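Local coordinates for protein histidine acid phosphatase (Bifidobacterium longum subsp. infantis, PDB 6RXD) that probably removes phosphate groups from inositol polyphosphates such as phytate, and from 2,3-bisphosphoglycerate, as a histidine acid phosphatase of the MINPP type, at residues Q14-P19 with A443-W448; Q106-I111 with T144-N149; Y355-S360 with H399-M404; L410-S415 with M470-N475. All coordinates share one frame; numbering follows the deposited sequence.

In the fold
The four contacts gather round the central mixed sheet of the histidine phosphatase fold. Contact 1 sits in the middle: its centre is about 10 Å from that of contact 4 and 11 Å from that of contact 2. Tyr16 OH lies 2.6 Å from Glu474 OE1, and Asn445 O lies 2.8 Å from Asn473 N, joining contacts 1 and 4 through neighbouring strands. Ile111 of contact 2 packs on Asn445. Contact 3, about 16 Å from contact 1 by centres, reaches it through Met403. Contacts 1 and 2 flank Arg44 to Gly46, the family's Arg-His-Gly signature, and contact 3 includes His399 to Glu401; the signature and the His399-Glu401 sequence probably both line the active site.

Contact 1: Q14-P19 with A443-W448; sequences QPYVAP and AANVQW
A chi1 of -169° turns the Tyr16 ring away from its own amide nitrogen and out of the N-terminal loop toward Asn445, whose CG stands between N and the carbonyl carbon (chi1 63°) and folds the amide back over Ala443. The two side chains meet at roughly a right angle, with ring and amide planes 46° apart. Asn445 ND2 gives a nearly straight hydrogen bond to Tyr16 OH at 3.1 Å, and the hydroxyl lies close to the amide plane. The second N-H goes to Ala443 O, 3.0 Å from Asn445 ND2, again almost in plane. On the other side of the amide, Asn445 OD1 accepts Gln447 NE2 at 3.0 Å, the donor standing above the carbonyl plane. Nearer the loop backbone, Tyr16 CB rests on Ala443 CB at 4.0 Å, an apolar touch. Farther out, the ring passes obliquely by the carbonyl, Tyr16 CE1 3.6 Å from Ala443 O.

Outside the two segments, Tyr16 OH also bonds Glu474, Gln447 OE1 takes a bond from Arg118, and the backbones of Ala444 and Ala443 pair with Arg44, at the end of strand 34-44, and with His45 just after it. Both N-H groups of the buried Asn445 amide are therefore spent, and its oxygen has a donor. That fixes which way round the amide lies, and the hydroxyl, shared between Asn445 and Glu474, helps tie the loop to the start of strand 445-453.

Contact 2: Q106-I111 with T144-N149; sequences QQHYGI and TESGEN
His108 and Ser146 bring helices 102-118 and 141-157 together, the short segments crossing at -47° with their axes 7.9 Å apart. With CG anti to the carbonyl carbon (chi1 -80°), the imidazole stands up against the second helix and presents a face to it. Ser146 CB sits over the middle of that face, 3.6 Å from the His108 ring centroid, a CH-pi contact. Ser146 O comes within 3.3 Å of His108 CB. One turn on, Asn149 CB touches His108 CB at 4.1 Å, and Tyr109 CA makes a CA-H...O contact of 3.4 Å with Asn149 O. Asn149, with the same first torsion as His108, folds back along its own helix; its ND2 meets Glu145 O at 3.0 Å in a bent bond (132°) from above the carbonyl plane.

His108 NE2 makes a weak hydrogen bond to Arg44 O at the end of strand 34-44. Shortening His108 to an alanine would take away the ring under Ser146 CB and is likely to open a gap between the helices and cost Arg44 O its weak donor. Tyr109 leans onto Lys152 and Glu156, and Ile111 faces strand 445-453, so helix 102-118 lies between helix 141-157 and that strand of the central sheet.

Contact 3: Y355-S360 with H399-M404; sequences YEKGPS and HAETMM
Glu401 ends the His-Ala-Glu sequence that opens helix 400-410, matching the motif of MINPP-type phytases whose glutamate is thought to act as proton donor, and Lys357 of the 355-360 segment grips it. The lysine chain is extended beyond CG and runs alongside Glu401, both pointing the same way. Lys357 NZ reaches Glu401 OE1 at 2.9 Å, a hydrogen-bonded salt bridge that uses the lone pair turned away from the other oxygen. A bend at chi2 (75°) brings the carboxylate round to the lysine. Below the charged ends the side chains meet through carbon and sulfur. Met404, one turn further along, lies across the lysine stem; its bend at chi3 (-81°) turns the methyl in, with Met404 CE 3.8 Å from Lys357 CB. A separate approach is to the backbone, where Met404 CB comes to 3.7 Å from Lys357 O.

His399 holds the N-cap position, and its carbonyl accepts both Thr402 N and Met403 N; its ring bonds Ser138 through NE2 and meets Tyr189 edge-to-face. On the other segment, Glu356 is a zinc ligand in another structure of this protein, and in this zinc-free site its carboxylate lies close to those of Glu228 and Glu352. Packing is tightest where Met404 CE presses on Lys357 CD at 3.5 Å, closer than usual for two carbons.

Contact 4: L410-S415 with M470-N475; sequences LGLPGS and MLYNEN
Leu412 lays its CD1 methyl squarely over the ring of Tyr472, 3.6 Å from the centroid and 7° off the ring normal. This is a CH-pi contact, and the tyrosine's first torsion makes it possible: CG anti to the backbone N (chi1 -178°) carries the ring off the strand and under the leucine. The opposite face has Asn473 ND2 near its rim. The other leucine branch serves Met470, whose chain bends at chi3 (51°), bringing Met470 CE to 3.7 Å from Leu412 CD2. Pro413 slides past the ring, with Pro413 CD 4.1 Å from Tyr472 CD2, while its carbonyl oxygen lies at the ring edge, in plane.

The polar end is bridged by a water, which donates both to Pro413 O and to Tyr472 OH, its oxygen 2.8 Å from Tyr472 OH. The same water oxygen also bonds Ser415 OG at 2.7 Å. Tyr472 OH has a further partner in Val439 O. A leucine in place of Tyr472 would probably leave Val439 O and the bridging water each short of a partner, and take away the flat face on which Leu412 rests.

Both backbones turn sharply here. Gly411, with positive phi, is the C-prime residue of a Schellman motif ending helix 400-410, and a type II turn follows from Leu412 to Ser415, closed by Ser415 N to Leu412 O at 2.9 Å. Across from it, Tyr472 to Asn475 form a type I' turn, the tight two-residue loop characteristic of a beta hairpin, here joining strands 467-472 and 475-477.

Contact 1: Q14-P19 with A443-W448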
loop_
_atom_site.group_PDB
_atom_site.type_symbol
_atom_site.label_atom_id
_atom_site.label_comp_id
_atom_site.label_asym_id
_atom_site.label_seq_id
_atom_site.Cartn_x
_atom_site.Cartn_y
_atom_site.Cartn_z
ATOM N N GLN A 14 5.152 1.585 -6.401
ATOM C CA GLN A 14 6.360 0.772 -6.475
ATOM C C GLN A 14 6.039 -0.725 -6.342
ATOM O O GLN A 14 5.431 -1.158 -5.354
ATOM C CB GLN A 14 7.306 1.184 -5.340
ATOM C CG GLN A 14 8.485 0.245 -5.131
ATOM C CD GLN A 14 9.412 0.217 -6.311
ATOM O OE1 GLN A 14 9.848 1.270 -6.799
ATOM N NE2 GLN A 14 9.738 -0.988 -6.785
ATOM N N PRO A 15 6.433 -1.532 -7.340
ATOM C CA PRO A 15 6.193 -2.965 -7.133
ATOM C C PRO A 15 7.013 -3.530 -5.964
ATOM O O PRO A 15 8.162 -3.123 -5.730
ATOM C CB PRO A 15 6.655 -3.582 -8.456
ATOM C CG PRO A 15 6.420 -2.471 -9.472
ATOM C CD PRO A 15 6.837 -1.229 -8.725
ATOM N N TYR A 16 6.417 -4.457 -5.222
ATOM C CA TYR A 16 7.110 -5.076 -4.099
ATOM C C TYR A 16 8.443 -5.653 -4.528
ATOM O O TYR A 16 8.541 -6.303 -5.576
ATOM C CB TYR A 16 6.258 -6.204 -3.530
ATOM C CG TYR A 16 6.759 -6.726 -2.209
ATOM C CD1 TYR A 16 6.709 -5.933 -1.078
ATOM C CD2 TYR A 16 7.262 -8.016 -2.093
ATOM C CE1 TYR A 16 7.155 -6.409 0.156
ATOM C CE2 TYR A 16 7.702 -8.506 -0.875
ATOM C CZ TYR A 16 7.647 -7.699 0.245
ATOM O OH TYR A 16 8.091 -8.195 1.454
ATOM N N VAL A 17 9.465 -5.417 -3.711
ATOM C CA VAL A 17 10.785 -5.987 -3.952
ATOM C C VAL A 17 10.972 -7.172 -3.012
ATOM O O VAL A 17 11.189 -6.993 -1.819
ATOM C CB VAL A 17 11.890 -4.952 -3.733
ATOM C CG1 VAL A 17 13.256 -5.580 -4.011
ATOM C CG2 VAL A 17 11.668 -3.749 -4.635
ATOM N N ALA A 18 10.861 -8.382 -3.551
ATOM C CA ALA A 18 10.997 -9.595 -2.739
ATOM C C ALA A 18 12.443 -9.748 -2.270
ATOM O O ALA A 18 13.370 -9.325 -2.964
ATOM C CB ALA A 18 10.566 -10.814 -3.530
ATOM N N PRO A 19 12.642 -10.337 -1.082
ATOM C CA PRO A 19 14.020 -10.474 -0.599
ATOM C C PRO A 19 14.814 -11.451 -1.454
ATOM O O PRO A 19 14.264 -12.442 -1.941
ATOM C CB PRO A 19 13.833 -11.030 0.817
ATOM C CG PRO A 19 12.532 -11.808 0.742
ATOM C CD PRO A 19 11.662 -10.960 -0.167
ATOM N N ALA A 443 1.999 -4.413 -1.874
ATOM C CA ALA A 443 2.217 -5.549 -0.966
ATOM C C ALA A 443 3.103 -5.234 0.238
ATOM O O ALA A 443 3.666 -6.132 0.851
ATOM C CB ALA A 443 2.757 -6.792 -1.732
ATOM N N ALA A 444 3.213 -3.961 0.595
ATOM C CA ALA A 444 3.970 -3.582 1.788
ATOM C C ALA A 444 3.479 -4.391 2.972
ATOM O O ALA A 444 2.289 -4.604 3.122
ATOM C CB ALA A 444 3.800 -2.078 2.080
ATOM N N ASN A 445 4.395 -4.828 3.828
ATOM C CA ASN A 445 3.971 -5.635 4.952
ATOM C C ASN A 445 4.875 -5.520 6.167
ATOM O O ASN A 445 6.081 -5.272 6.055
ATOM C CB ASN A 445 3.794 -7.106 4.536
ATOM C CG ASN A 445 5.086 -7.752 4.069
ATOM O OD1 ASN A 445 5.779 -8.423 4.838
ATOM N ND2 ASN A 445 5.421 -7.544 2.809
ATOM N N VAL A 446 4.269 -5.704 7.331
ATOM C CA VAL A 446 5.008 -5.778 8.574
ATOM C C VAL A 446 4.743 -7.160 9.142
ATOM O O VAL A 446 3.600 -7.606 9.165
ATOM C CB VAL A 446 4.521 -4.706 9.568
ATOM C CG1 VAL A 446 5.112 -4.949 10.960
ATOM C CG2 VAL A 446 4.879 -3.291 9.049
ATOM N N GLN A 447 5.793 -7.849 9.571
ATOM C CA GLN A 447 5.638 -9.162 10.198
ATOM C C GLN A 447 6.387 -9.181 11.528
ATOM O O GLN A 447 7.485 -8.621 11.637
ATOM C CB GLN A 447 6.184 -10.252 9.273
ATOM C CG GLN A 447 5.464 -10.328 7.918
ATOM C CD GLN A 447 5.895 -11.515 7.098
ATOM O OE1 GLN A 447 6.030 -12.628 7.613
ATOM N NE2 GLN A 447 6.113 -11.289 5.809
ATOM N N TRP A 448 5.801 -9.806 12.544
ATOM C CA TRP A 448 6.508 -9.979 13.814
ATOM C C TRP A 448 6.609 -11.458 14.104
ATOM O O TRP A 448 5.616 -12.185 13.951
ATOM C CB TRP A 448 5.738 -9.349 14.976
ATOM C CG TRP A 448 5.692 -7.847 15.013
ATOM C CD1 TRP A 448 6.222 -6.972 14.108
ATOM C CD2 TRP A 448 5.059 -7.056 16.020
ATOM N NE1 TRP A 448 5.950 -5.676 14.496
ATOM C CE2 TRP A 448 5.238 -5.705 15.668
ATOM C CE3 TRP A 448 4.363 -7.366 17.192
ATOM C CZ2 TRP A 448 4.735 -4.652 16.447
ATOM C CZ3 TRP A 448 3.860 -6.326 17.967
ATOM C CH2 TRP A 448 4.059 -4.986 17.590
#

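Contact 2: Q106-I111 with T144-N149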
loop_
_atom_site.group_PDB
_atom_site.type_symbol
_atom_site.label_atom_id
_atom_site.label_comp_id
_atom_site.label_asym_id
_atom_site.label_seq_id
_atom_site.Cartn_x
_atom_site.Cartn_y
_atom_site.Cartn_z
ATOM N N GLN A 106 1.444 -12.636 -7.692
ATOM C CA GLN A 106 2.768 -13.210 -7.440
ATOM C C GLN A 106 3.418 -12.637 -6.191
ATOM O O GLN A 106 4.122 -13.361 -5.473
ATOM C CB GLN A 106 3.689 -13.039 -8.654
ATOM C CG GLN A 106 3.255 -13.890 -9.852
ATOM C CD GLN A 106 4.128 -13.700 -11.087
ATOM O OE1 GLN A 106 4.694 -12.631 -11.313
ATOM N NE2 GLN A 106 4.226 -14.744 -11.900
ATOM N N GLN A 107 3.185 -11.350 -5.935
ATOM C CA GLN A 107 3.724 -10.693 -4.737
ATOM C C GLN A 107 3.271 -11.431 -3.498
ATOM O O GLN A 107 4.083 -11.831 -2.672
ATOM C CB GLN A 107 3.298 -9.215 -4.656
ATOM C CG GLN A 107 3.989 -8.304 -5.684
ATOM C CD GLN A 107 3.283 -6.963 -5.863
ATOM O OE1 GLN A 107 2.129 -6.795 -5.453
ATOM N NE2 GLN A 107 3.973 -5.999 -6.494
ATOM N N HIS A 108 1.964 -11.627 -3.384
ATOM C CA HIS A 108 1.407 -12.276 -2.205
ATOM C C HIS A 108 1.695 -13.768 -2.141
ATOM O O HIS A 108 1.911 -14.317 -1.060
ATOM C CB HIS A 108 -0.078 -11.942 -2.066
ATOM C CG HIS A 108 -0.301 -10.598 -1.459
ATOM N ND1 HIS A 108 -0.403 -10.415 -0.095
ATOM C CD2 HIS A 108 -0.341 -9.364 -2.011
ATOM C CE1 HIS A 108 -0.529 -9.126 0.163
ATOM N NE2 HIS A 108 -0.489 -8.463 -0.981
ATOM N N TYR A 109 1.729 -14.421 -3.294
ATOM C CA TYR A 109 2.098 -15.833 -3.329
ATOM C C TYR A 109 3.495 -16.019 -2.728
ATOM O O TYR A 109 3.714 -16.903 -1.899
ATOM C CB TYR A 109 2.043 -16.326 -4.774
ATOM C CG TYR A 109 2.253 -17.820 -4.928
ATOM C CD1 TYR A 109 1.168 -18.683 -5.035
ATOM C CD2 TYR A 109 3.534 -18.359 -4.976
ATOM C CE1 TYR A 109 1.351 -20.042 -5.182
ATOM C CE2 TYR A 109 3.729 -19.721 -5.119
ATOM C CZ TYR A 109 2.631 -20.554 -5.220
ATOM O OH TYR A 109 2.818 -21.910 -5.370
ATOM N N GLY A 110 4.434 -15.161 -3.120
ATOM C CA GLY A 110 5.797 -15.270 -2.626
ATOM C C GLY A 110 5.912 -14.933 -1.154
ATOM O O GLY A 110 6.625 -15.595 -0.403
ATOM N N ILE A 111 5.207 -13.893 -0.728
ATOM C CA ILE A 111 5.219 -13.517 0.682
ATOM C C ILE A 111 4.694 -14.682 1.537
ATOM O O ILE A 111 5.264 -14.993 2.590
ATOM C CB ILE A 111 4.410 -12.231 0.942
ATOM C CG1 ILE A 111 5.061 -11.040 0.222
ATOM C CG2 ILE A 111 4.355 -11.933 2.449
ATOM C CD1 ILE A 111 4.184 -9.768 0.195
ATOM N N THR A 144 -8.803 -9.155 0.093
ATOM C CA THR A 144 -9.127 -10.556 0.331
ATOM C C THR A 144 -8.460 -11.427 -0.734
ATOM O O THR A 144 -7.859 -12.461 -0.418
ATOM C CB THR A 144 -10.653 -10.769 0.350
ATOM O OG1 THR A 144 -11.231 -9.925 1.356
ATOM C CG2 THR A 144 -11.013 -12.228 0.663
ATOM N N GLU A 145 -8.537 -10.995 -1.993
ATOM C CA GLU A 145 -7.899 -11.739 -3.080
ATOM C C GLU A 145 -6.380 -11.789 -2.936
ATOM O O GLU A 145 -5.743 -12.777 -3.295
ATOM C CB GLU A 145 -8.305 -11.155 -4.435
ATOM C CG GLU A 145 -9.770 -11.442 -4.753
ATOM C CD GLU A 145 -10.355 -10.491 -5.770
ATOM O OE1 GLU A 145 -9.637 -9.575 -6.223
ATOM O OE2 GLU A 145 -11.544 -10.653 -6.108
ATOM N N SER A 146 -5.795 -10.717 -2.417
ATOM C CA SER A 146 -4.368 -10.746 -2.115
ATOM C C SER A 146 -4.095 -11.811 -1.068
ATOM O O SER A 146 -3.178 -12.626 -1.218
ATOM C CB SER A 146 -3.894 -9.378 -1.626
ATOM O OG SER A 146 -3.989 -8.435 -2.676
ATOM N N GLY A 147 -4.914 -11.816 -0.021
ATOM C CA GLY A 147 -4.833 -12.838 1.005
ATOM C C GLY A 147 -4.968 -14.241 0.438
ATOM O O GLY A 147 -4.264 -15.157 0.870
ATOM N N GLU A 148 -5.857 -14.415 -0.536
ATOM C CA GLU A 148 -6.072 -15.736 -1.122
ATOM C C GLU A 148 -4.812 -16.230 -1.821
ATOM O O GLU A 148 -4.482 -17.411 -1.772
ATOM C CB GLU A 148 -7.264 -15.707 -2.087
ATOM C CG GLU A 148 -8.588 -15.425 -1.389
ATOM C CD GLU A 148 -9.709 -15.092 -2.352
ATOM O OE1 GLU A 148 -9.511 -15.241 -3.575
ATOM O OE2 GLU A 148 -10.790 -14.675 -1.878
ATOM N N ASN A 149 -4.089 -15.314 -2.456
ATOM C CA ASN A 149 -2.826 -15.689 -3.075
ATOM C C ASN A 149 -1.731 -16.008 -2.061
ATOM O O ASN A 149 -0.939 -16.924 -2.270
ATOM C CB ASN A 149 -2.380 -14.613 -4.068
ATOM C CG ASN A 149 -3.169 -14.674 -5.367
ATOM O OD1 ASN A 149 -2.957 -15.571 -6.177
ATOM N ND2 ASN A 149 -4.090 -13.736 -5.560
#

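Contact 3: Y355-S360 with H399-M404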
loop_
_atom_site.group_PDB
_atom_site.type_symbol
_atom_site.label_atom_id
_atom_site.label_comp_id
_atom_site.label_asym_id
_atom_site.label_seq_id
_atom_site.Cartn_x
_atom_site.Cartn_y
_atom_site.Cartn_z
ATOM N N TYR A 355 0.651 14.117 3.906
ATOM C CA TYR A 355 -0.114 15.058 4.723
ATOM C C TYR A 355 -1.437 14.515 5.251
ATOM O O TYR A 355 -1.872 14.902 6.339
ATOM C CB TYR A 355 -0.370 16.367 3.954
ATOM C CG TYR A 355 0.763 17.367 4.067
ATOM C CD1 TYR A 355 1.073 17.951 5.291
ATOM C CD2 TYR A 355 1.513 17.726 2.956
ATOM C CE1 TYR A 355 2.109 18.868 5.398
ATOM C CE2 TYR A 355 2.541 18.638 3.052
ATOM C CZ TYR A 355 2.841 19.197 4.276
ATOM O OH TYR A 355 3.856 20.111 4.374
ATOM N N GLU A 356 -2.078 13.639 4.483
ATOM C CA GLU A 356 -3.417 13.179 4.830
ATOM C C GLU A 356 -3.408 11.860 5.590
ATOM O O GLU A 356 -4.319 11.573 6.363
ATOM C CB GLU A 356 -4.270 13.039 3.562
ATOM C CG GLU A 356 -4.515 14.350 2.836
ATOM C CD GLU A 356 -5.194 14.161 1.491
ATOM O OE1 GLU A 356 -5.800 13.091 1.256
ATOM O OE2 GLU A 356 -5.121 15.087 0.661
ATOM N N LYS A 357 -2.366 11.056 5.370
ATOM C CA LYS A 357 -2.338 9.680 5.870
ATOM C C LYS A 357 -1.059 9.278 6.605
ATOM O O LYS A 357 -1.029 8.240 7.273
ATOM C CB LYS A 357 -2.572 8.719 4.691
ATOM C CG LYS A 357 -3.904 8.992 3.979
ATOM C CD LYS A 357 -4.039 8.293 2.630
ATOM C CE LYS A 357 -5.375 8.643 1.972
ATOM N NZ LYS A 357 -5.567 7.948 0.658
ATOM N N GLY A 358 -0.016 10.086 6.482
ATOM C CA GLY A 358 1.274 9.755 7.061
ATOM C C GLY A 358 1.580 10.617 8.271
ATOM O O GLY A 358 0.666 11.072 8.959
ATOM N N PRO A 359 2.871 10.860 8.535
ATOM C CA PRO A 359 3.259 11.656 9.708
ATOM C C PRO A 359 2.668 13.070 9.656
ATOM O O PRO A 359 2.363 13.661 10.705
ATOM C CB PRO A 359 4.783 11.720 9.597
ATOM C CG PRO A 359 5.153 10.484 8.843
ATOM C CD PRO A 359 4.043 10.310 7.826
ATOM N N SER A 360 2.520 13.597 8.439
ATOM C CA SER A 360 1.937 14.925 8.225
ATOM C C SER A 360 2.698 15.986 9.021
ATOM O O SER A 360 3.902 15.857 9.239
ATOM C CB SER A 360 0.444 14.915 8.568
ATOM O OG SER A 360 -0.216 16.067 8.036
ATOM N N HIS A 399 -4.680 -2.232 3.330
ATOM C CA HIS A 399 -4.546 -1.137 2.363
ATOM C C HIS A 399 -3.417 -0.168 2.657
ATOM O O HIS A 399 -2.857 -0.157 3.753
ATOM C CB HIS A 399 -5.868 -0.362 2.334
ATOM C CG HIS A 399 -7.053 -1.248 2.162
ATOM N ND1 HIS A 399 -7.579 -1.547 0.926
ATOM C CD2 HIS A 399 -7.772 -1.957 3.067
ATOM C CE1 HIS A 399 -8.584 -2.397 1.076
ATOM N NE2 HIS A 399 -8.720 -2.659 2.363
ATOM N N ALA A 400 -3.098 0.682 1.685
ATOM C CA ALA A 400 -2.131 1.746 1.937
ATOM C C ALA A 400 -2.623 2.641 3.058
ATOM O O ALA A 400 -1.828 3.174 3.840
ATOM C CB ALA A 400 -1.898 2.560 0.678
ATOM N N GLU A 401 -3.942 2.810 3.133
ATOM C CA GLU A 401 -4.547 3.626 4.174
ATOM C C GLU A 401 -4.403 2.987 5.546
ATOM O O GLU A 401 -4.638 3.638 6.568
ATOM C CB GLU A 401 -6.034 3.866 3.867
ATOM C CG GLU A 401 -6.292 4.855 2.725
ATOM C CD GLU A 401 -6.009 4.284 1.334
ATOM O OE1 GLU A 401 -5.874 5.089 0.394
ATOM O OE2 GLU A 401 -5.933 3.043 1.166
ATOM N N THR A 402 -4.048 1.705 5.560
ATOM C CA THR A 402 -3.750 0.995 6.804
ATOM C C THR A 402 -2.266 1.104 7.114
ATOM O O THR A 402 -1.872 1.389 8.244
ATOM C CB THR A 402 -4.156 -0.484 6.674
ATOM O OG1 THR A 402 -5.442 -0.555 6.049
ATOM C CG2 THR A 402 -4.235 -1.166 8.029
ATOM N N MET A 403 -1.436 0.858 6.104
ATOM C CA MET A 403 0.012 0.829 6.297
ATOM C C MET A 403 0.631 2.194 6.617
ATOM O O MET A 403 1.490 2.287 7.490
ATOM C CB MET A 403 0.707 0.208 5.072
ATOM C CG MET A 403 2.229 0.118 5.219
ATOM S SD MET A 403 2.764 -0.933 6.605
ATOM C CE MET A 403 2.397 -2.560 5.956
ATOM N N MET A 404 0.201 3.248 5.927
ATOM C CA MET A 404 0.831 4.553 6.135
ATOM C C MET A 404 0.702 5.034 7.583
ATOM O O MET A 404 1.689 5.431 8.190
ATOM C CB MET A 404 0.302 5.590 5.140
ATOM C CG MET A 404 0.763 5.307 3.731
ATOM S SD MET A 404 0.246 6.574 2.564
ATOM C CE MET A 404 -1.419 6.066 2.252
#

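Contact 4: L410-S415 with M470-N475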
loop_
_atom_site.group_PDB
_atom_site.type_symbol
_atom_site.label_atom_id
_atom_site.label_comp_id
_atom_site.label_asym_id
_atom_site.label_seq_id
_atom_site.Cartn_x
_atom_site.Cartn_y
_atom_site.Cartn_z
ATOM N N LEU A 410 4.200 3.372 14.505
ATOM C CA LEU A 410 5.313 2.529 14.945
ATOM C C LEU A 410 6.656 3.233 14.844
ATOM O O LEU A 410 7.634 2.795 15.452
ATOM C CB LEU A 410 5.396 1.251 14.101
ATOM C CG LEU A 410 4.470 0.103 14.482
ATOM C CD1 LEU A 410 4.573 -1.009 13.447
ATOM C CD2 LEU A 410 4.867 -0.410 15.860
ATOM N N GLY A 411 6.720 4.295 14.047
ATOM C CA GLY A 411 7.988 4.984 13.846
ATOM C C GLY A 411 8.956 4.166 13.011
ATOM O O GLY A 411 10.164 4.176 13.259
ATOM N N LEU A 412 8.414 3.457 12.019
ATOM C CA LEU A 412 9.220 2.655 11.101
ATOM C C LEU A 412 10.126 3.550 10.260
ATOM O O LEU A 412 9.850 4.734 10.070
ATOM C CB LEU A 412 8.301 1.837 10.185
ATOM C CG LEU A 412 7.440 0.772 10.857
ATOM C CD1 LEU A 412 6.650 -0.028 9.810
ATOM C CD2 LEU A 412 8.327 -0.149 11.680
ATOM N N PRO A 413 11.230 2.984 9.741
ATOM C CA PRO A 413 12.149 3.802 8.941
ATOM C C PRO A 413 11.430 4.433 7.754
ATOM O O PRO A 413 10.618 3.762 7.087
ATOM C CB PRO A 413 13.188 2.788 8.453
ATOM C CG PRO A 413 13.099 1.641 9.450
ATOM C CD PRO A 413 11.674 1.584 9.865
ATOM N N GLY A 414 11.707 5.713 7.509
ATOM C CA GLY A 414 10.989 6.454 6.483
ATOM C C GLY A 414 9.813 7.266 7.007
ATOM O O GLY A 414 9.397 8.222 6.354
ATOM N N SER A 415 9.270 6.892 8.164
ATOM C CA SER A 415 8.065 7.539 8.691
ATOM C C SER A 415 8.327 8.209 10.024
ATOM O O SER A 415 7.431 8.278 10.866
ATOM C CB SER A 415 6.926 6.519 8.876
ATOM O OG SER A 415 6.521 5.983 7.625
ATOM N N MET A 470 11.004 -7.960 14.336
ATOM C CA MET A 470 10.203 -7.420 13.229
ATOM C C MET A 470 10.907 -7.462 11.869
ATOM O O MET A 470 12.123 -7.229 11.778
ATOM C CB MET A 470 9.786 -5.968 13.532
ATOM C CG MET A 470 9.172 -5.215 12.329
ATOM S SD MET A 470 8.256 -3.738 12.823
ATOM C CE MET A 470 9.477 -2.926 13.880
ATOM N N LEU A 471 10.128 -7.779 10.828
ATOM C CA LEU A 471 10.518 -7.585 9.426
ATOM C C LEU A 471 9.582 -6.559 8.805
ATOM O O LEU A 471 8.379 -6.610 9.031
ATOM C CB LEU A 471 10.401 -8.894 8.630
ATOM C CG LEU A 471 11.095 -10.185 9.071
ATOM C CD1 LEU A 471 11.101 -11.194 7.910
ATOM C CD2 LEU A 471 12.490 -9.961 9.575
ATOM N N TYR A 472 10.127 -5.628 8.020
ATOM C CA TYR A 472 9.338 -4.608 7.333
ATOM C C TYR A 472 9.690 -4.755 5.860
ATOM O O TYR A 472 10.863 -4.613 5.473
ATOM C CB TYR A 472 9.753 -3.229 7.839
ATOM C CG TYR A 472 9.002 -2.032 7.275
ATOM C CD1 TYR A 472 7.711 -2.139 6.761
ATOM C CD2 TYR A 472 9.608 -0.785 7.263
ATOM C CE1 TYR A 472 7.039 -1.010 6.256
ATOM C CE2 TYR A 472 8.963 0.335 6.767
ATOM C CZ TYR A 472 7.684 0.224 6.270
ATOM O OH TYR A 472 7.062 1.363 5.809
ATOM N N ASN A 473 8.695 -5.096 5.049
ATOM C CA ASN A 473 8.922 -5.458 3.655
ATOM C C ASN A 473 10.012 -6.528 3.529
ATOM O O ASN A 473 10.836 -6.516 2.604
ATOM C CB ASN A 473 9.206 -4.197 2.824
ATOM C CG ASN A 473 8.084 -3.172 2.935
ATOM O OD1 ASN A 473 6.926 -3.544 3.089
ATOM N ND2 ASN A 473 8.419 -1.881 2.857
ATOM N N GLU A 474 9.974 -7.454 4.486
ATOM C CA GLU A 474 10.874 -8.601 4.576
ATOM C C GLU A 474 12.343 -8.264 4.823
ATOM O O GLU A 474 13.217 -9.116 4.664
ATOM C CB GLU A 474 10.665 -9.569 3.407
ATOM C CG GLU A 474 9.424 -10.451 3.626
ATOM C CD GLU A 474 9.098 -11.328 2.438
ATOM O OE1 GLU A 474 8.675 -10.773 1.403
ATOM O OE2 GLU A 474 9.253 -12.571 2.539
ATOM N N ASN A 475 12.611 -7.030 5.246
ATOM C CA ASN A 475 13.923 -6.685 5.781
ATOM C C ASN A 475 13.839 -6.694 7.296
ATOM O O ASN A 475 12.918 -6.115 7.866
ATOM C CB ASN A 475 14.346 -5.292 5.311
ATOM C CG ASN A 475 14.500 -5.207 3.811
ATOM O OD1 ASN A 475 15.229 -6.003 3.205
ATOM N ND2 ASN A 475 13.802 -4.256 3.195
HETATM O O HOH W 1 7.864 3.700 7.226
#